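Transcriptional regulator (Rhodococcus sp., PDB 2O0Y) probably binds DNA as a transcription factor of the IclR family, with a helix-turn-helix domain and a C-terminal domain related to GAF domains. Local coordinates at residues L203-P211 with A222-F232. Numbering follows the deposited sequence.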
ATOM      1  N   LEU B 203      18.066 -28.074   4.287  1.00 31.13           N
ATOM      2  CA  LEU B 203      19.306 -28.817   4.182  1.00 30.61           C
ATOM      3  C   LEU B 203      19.839 -28.655   2.768  1.00 29.73           C
ATOM      4  O   LEU B 203      19.070 -28.753   1.828  1.00 28.55           O
ATOM      5  CB  LEU B 203      19.049 -30.303   4.462  1.00 31.12           C
ATOM      6  CG  LEU B 203      20.229 -31.272   4.599  1.00 32.20           C
ATOM      7  CD1 LEU B 203      21.113 -30.979   5.814  1.00 32.86           C
ATOM      8  CD2 LEU B 203      19.740 -32.721   4.675  1.00 31.84           C
ATOM      9  N   GLY B 204      21.147 -28.424   2.642  1.00 29.08           N
ATOM     10  CA  GLY B 204      21.797 -28.283   1.360  1.00 29.28           C
ATOM     11  C   GLY B 204      21.787 -26.876   0.804  1.00 30.11           C
ATOM     12  O   GLY B 204      22.335 -26.664  -0.270  1.00 30.71           O
ATOM     13  N   SER B 205      21.163 -25.909   1.489  1.00 29.57           N
ATOM     14  CA  SER B 205      21.167 -24.514   1.014  1.00 31.14           C
ATOM     15  C   SER B 205      22.019 -23.609   1.894  1.00 30.99           C
ATOM     16  O   SER B 205      22.239 -23.916   3.079  1.00 32.41           O
ATOM     17  CB  SER B 205      19.754 -23.951   0.911  1.00 32.20           C
ATOM     18  OG  SER B 205      19.128 -24.038   2.185  1.00 39.16           O
ATOM     19  N   SER B 206      22.568 -22.543   1.304  1.00 29.63           N
ATOM     20  CA  SER B 206      23.388 -21.561   2.022  1.00 29.03           C
ATOM     21  C   SER B 206      23.052 -20.228   1.433  1.00 28.55           C
ATOM     22  O   SER B 206      22.501 -20.156   0.342  1.00 27.70           O
ATOM     23  CB  SER B 206      24.911 -21.776   1.863  1.00 28.93           C
ATOM     24  OG  SER B 206      25.369 -22.942   2.510  1.00 27.95           O
ATOM     25  N   GLY B 207      23.401 -19.169   2.145  1.00 27.14           N
ATOM     26  CA  GLY B 207      23.039 -17.834   1.683  1.00 25.75           C
ATOM     27  C   GLY B 207      24.068 -16.846   2.168  1.00 25.30           C
ATOM     28  O   GLY B 207      24.610 -16.990   3.275  1.00 26.02           O
ATOM     29  N   LEU B 208      24.395 -15.870   1.330  1.00 25.26           N
ATOM     30  CA  LEU B 208      25.216 -14.737   1.782  1.00 25.98           C
ATOM     31  C   LEU B 208      24.364 -13.501   1.484  1.00 26.43           C
ATOM     32  O   LEU B 208      23.913 -13.348   0.352  1.00 25.61           O
ATOM     33  CB  LEU B 208      26.486 -14.676   0.939  1.00 26.69           C
ATOM     34  CG  LEU B 208      27.376 -13.425   0.954  1.00 27.63           C
ATOM     35  CD1 LEU B 208      28.014 -13.175   2.346  1.00 29.00           C
ATOM     36  CD2 LEU B 208      28.450 -13.641  -0.088  1.00 27.43           C
ATOM     37  N   SER B 209      24.188 -12.607   2.457  1.00 25.65           N
ATOM     38  CA  SER B 209      23.380 -11.392   2.266  1.00 25.16           C
ATOM     39  C   SER B 209      24.118 -10.133   2.701  1.00 25.53           C
ATOM     40  O   SER B 209      24.779 -10.124   3.734  1.00 26.48           O
ATOM     41  CB  SER B 209      22.078 -11.474   3.072  1.00 24.90           C
ATOM     42  OG  SER B 209      21.100 -10.526   2.593  1.00 26.25           O
ATOM     43  N   PHE B 210      24.044  -9.067   1.902  1.00 26.76           N
ATOM     44  CA  PHE B 210      24.612  -7.762   2.287  1.00 25.51           C
ATOM     45  C   PHE B 210      23.443  -6.769   2.382  1.00 25.92           C
ATOM     46  O   PHE B 210      22.496  -6.873   1.602  1.00 24.88           O
ATOM     47  CB  PHE B 210      25.610  -7.253   1.214  1.00 26.52           C
ATOM     48  CG  PHE B 210      27.022  -7.736   1.433  1.00 26.50           C
ATOM     49  CD1 PHE B 210      27.385  -9.029   1.092  1.00 27.20           C
ATOM     50  CD2 PHE B 210      27.976  -6.907   2.011  1.00 28.17           C
ATOM     51  CE1 PHE B 210      28.698  -9.508   1.312  1.00 27.80           C
ATOM     52  CE2 PHE B 210      29.280  -7.382   2.222  1.00 27.16           C
ATOM     53  CZ  PHE B 210      29.625  -8.669   1.870  1.00 27.24           C
ATOM     54  N   PRO B 211      23.548  -5.756   3.282  1.00 26.57           N
ATOM     55  CA  PRO B 211      22.514  -4.753   3.324  1.00 27.26           C
ATOM     56  C   PRO B 211      22.606  -3.823   2.119  1.00 27.82           C
ATOM     57  O   PRO B 211      23.704  -3.456   1.682  1.00 27.95           O
ATOM     58  CB  PRO B 211      22.834  -3.949   4.608  1.00 27.04           C
ATOM     59  CG  PRO B 211      24.260  -4.187   4.903  1.00 27.14           C
ATOM     60  CD  PRO B 211      24.617  -5.519   4.273  1.00 25.45           C
ATOM     61  N   ALA B 222      18.033  -6.393   1.100  1.00 26.77           N
ATOM     62  CA  ALA B 222      19.176  -7.271   1.366  1.00 27.10           C
ATOM     63  C   ALA B 222      19.575  -7.911   0.043  1.00 27.58           C
ATOM     64  O   ALA B 222      18.769  -8.601  -0.594  1.00 29.68           O
ATOM     65  CB  ALA B 222      18.780  -8.305   2.362  1.00 25.68           C
ATOM     66  N   LEU B 223      20.778  -7.622  -0.432  1.00 27.19           N
ATOM     67  CA  LEU B 223      21.252  -8.218  -1.656  1.00 26.52           C
ATOM     68  C   LEU B 223      21.795  -9.614  -1.311  1.00 27.37           C
ATOM     69  O   LEU B 223      22.766  -9.739  -0.546  1.00 27.16           O
ATOM     70  CB  LEU B 223      22.364  -7.371  -2.252  1.00 26.34           C
ATOM     71  CG  LEU B 223      22.956  -7.868  -3.582  1.00 28.55           C
ATOM     72  CD1 LEU B 223      21.904  -7.671  -4.727  1.00 25.19           C
ATOM     73  CD2 LEU B 223      24.200  -7.098  -3.955  1.00 25.56           C
ATOM     74  N   THR B 224      21.217 -10.664  -1.898  1.00 27.55           N
ATOM     75  CA  THR B 224      21.459 -11.983  -1.383  1.00 27.66           C
ATOM     76  C   THR B 224      21.849 -13.033  -2.453  1.00 29.19           C
ATOM     77  O   THR B 224      21.160 -13.160  -3.450  1.00 28.15           O
ATOM     78  CB  THR B 224      20.207 -12.445  -0.636  1.00 27.60           C
ATOM     79  OG1 THR B 224      19.885 -11.450   0.363  1.00 28.08           O
ATOM     80  CG2 THR B 224      20.435 -13.784   0.078  1.00 26.32           C
ATOM     81  N   LEU B 225      22.890 -13.839  -2.172  1.00 29.94           N
ATOM     82  CA  LEU B 225      23.198 -15.055  -2.970  1.00 29.86           C
ATOM     83  C   LEU B 225      22.627 -16.256  -2.245  1.00 30.28           C
ATOM     84  O   LEU B 225      22.775 -16.348  -1.052  1.00 30.52           O
ATOM     85  CB  LEU B 225      24.713 -15.258  -3.043  1.00 30.45           C
ATOM     86  CG  LEU B 225      25.621 -14.186  -3.624  1.00 30.13           C
ATOM     87  CD1 LEU B 225      27.019 -14.766  -3.683  1.00 28.24           C
ATOM     88  CD2 LEU B 225      25.162 -13.781  -5.037  1.00 29.79           C
ATOM     89  N   GLY B 226      21.938 -17.164  -2.932  1.00 30.41           N
ATOM     90  CA  GLY B 226      21.544 -18.430  -2.301  1.00 30.29           C
ATOM     91  C   GLY B 226      21.849 -19.520  -3.272  1.00 30.04           C
ATOM     92  O   GLY B 226      21.694 -19.333  -4.492  1.00 31.41           O
ATOM     93  N   GLY B 227      22.294 -20.658  -2.753  1.00 29.91           N
ATOM     94  CA  GLY B 227      22.590 -21.781  -3.608  1.00 28.40           C
ATOM     95  C   GLY B 227      22.976 -22.983  -2.800  1.00 28.43           C
ATOM     96  O   GLY B 227      22.823 -22.992  -1.585  1.00 27.09           O
ATOM     97  N   PRO B 228      23.488 -24.020  -3.477  1.00 27.13           N
ATOM     98  CA  PRO B 228      23.918 -25.228  -2.796  1.00 27.17           C
ATOM     99  C   PRO B 228      25.106 -24.993  -1.868  1.00 27.53           C
ATOM    100  O   PRO B 228      26.056 -24.306  -2.236  1.00 27.83           O
ATOM    101  CB  PRO B 228      24.283 -26.169  -3.950  1.00 26.48           C
ATOM    102  CG  PRO B 228      24.512 -25.283  -5.118  1.00 26.03           C
ATOM    103  CD  PRO B 228      23.630 -24.121  -4.937  1.00 26.93           C
ATOM    104  N   THR B 229      25.044 -25.560  -0.660  1.00 27.85           N
ATOM    105  CA  THR B 229      26.120 -25.399   0.350  1.00 27.67           C
ATOM    106  C   THR B 229      27.484 -25.813  -0.209  1.00 27.27           C
ATOM    107  O   THR B 229      28.509 -25.189   0.081  1.00 26.99           O
ATOM    108  CB  THR B 229      25.757 -26.210   1.584  1.00 27.90           C
ATOM    109  OG1 THR B 229      24.613 -25.584   2.155  1.00 29.72           O
ATOM    110  CG2 THR B 229      26.921 -26.295   2.615  1.00 26.85           C
ATOM    111  N   GLY B 230      27.478 -26.803  -1.086  1.00 26.31           N
ATOM    112  CA  GLY B 230      28.708 -27.331  -1.653  1.00 26.07           C
ATOM    113  C   GLY B 230      29.450 -26.343  -2.553  1.00 27.33           C
ATOM    114  O   GLY B 230      30.582 -26.609  -2.925  1.00 25.61           O
ATOM    115  N   ARG B 231      28.811 -25.215  -2.925  1.00 27.18           N
ATOM    116  CA  ARG B 231      29.487 -24.172  -3.698  1.00 27.99           C
ATOM    117  C   ARG B 231      29.933 -22.999  -2.823  1.00 29.84           C
ATOM    118  O   ARG B 231      30.738 -22.174  -3.260  1.00 30.09           O
ATOM    119  CB  ARG B 231      28.558 -23.650  -4.814  1.00 28.34           C
ATOM    120  CG  ARG B 231      28.490 -24.637  -6.006  1.00 26.45           C
ATOM    121  CD  ARG B 231      28.179 -23.917  -7.346  1.00 24.20           C
ATOM    122  NE  ARG B 231      26.864 -23.303  -7.398  1.00 29.25           N
ATOM    123  CZ  ARG B 231      25.780 -23.906  -7.892  1.00 31.63           C
ATOM    124  NH1 ARG B 231      25.874 -25.153  -8.313  1.00 31.57           N
ATOM    125  NH2 ARG B 231      24.616 -23.280  -7.932  1.00 29.47           N
ATOM    126  N   PHE B 232      29.403 -22.939  -1.607  1.00 30.90           N
ATOM    127  CA  PHE B 232      29.772 -21.920  -0.618  1.00 33.04           C
ATOM    128  C   PHE B 232      30.865 -22.496   0.241  1.00 34.40           C
ATOM    129  O   PHE B 232      30.711 -22.653   1.464  1.00 36.29           O
ATOM    130  CB  PHE B 232      28.578 -21.516   0.243  1.00 32.56           C
ATOM    131  CG  PHE B 232      27.549 -20.664  -0.467  1.00 32.91           C
ATOM    132  CD1 PHE B 232      26.727 -21.203  -1.449  1.00 31.69           C
ATOM    133  CD2 PHE B 232      27.382 -19.306  -0.127  1.00 31.17           C
ATOM    134  CE1 PHE B 232      25.775 -20.400  -2.081  1.00 29.45           C
ATOM    135  CE2 PHE B 232      26.436 -18.522  -0.763  1.00 30.76           C
ATOM    136  CZ  PHE B 232      25.640 -19.082  -1.728  1.00 32.38           C
TER
HETATM  137  O   HOH W   1      23.605 -27.198   4.179  1.00 30.11           O
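The F232 ring lies against S206, whose CB sits over one ring face in a CH-pi contact, 3.9 Å from the centroid and 20° off the normal. Farther along, F232 CE2 meets L208 CB at 4.2 Å. The ring gets there because the chain leaves strand 222-228 through a 3-10 turn at 229-231 and folds back across the hairpin; Y240 packs edge-to-face on it. S206 OG, anti to its own carbonyl carbon (chi1 -69°), reaches T229 OG1 at 2.8 Å and also H198 ND1, so this buried hydroxyl has two partners. T229 N donates a hydrogen bond to G204 O from above the carbonyl plane, and a water links G204 N to T229 OG1. Beyond the ring, L208 and L225 lie side by side, CD2 to CD1 4.0 Å; on this same face F210 and L225 pack on helix 237-254. On the reverse face S209 OG and T224 OG1 are hydrogen-bonded at 2.7 Å, and S209, A222 and T224 pack against helix 152-157. Paired backbone bonds at S206-G227, L208-L225 and F210-L223 fix the antiparallel register of this hairpin, inside the sheet of the GAF-related IclR C-terminal domain. Replacing F232 with alanine would probably uncover S206 CB and the flank of L208 and deprive Y240 of its aromatic partner. The F232/L208/L225/F210 face is thus mainly apolar, with the S206 OG bonds at its end, while the S209-T224 pair gives each of these buried side chains a polar partner across the strands.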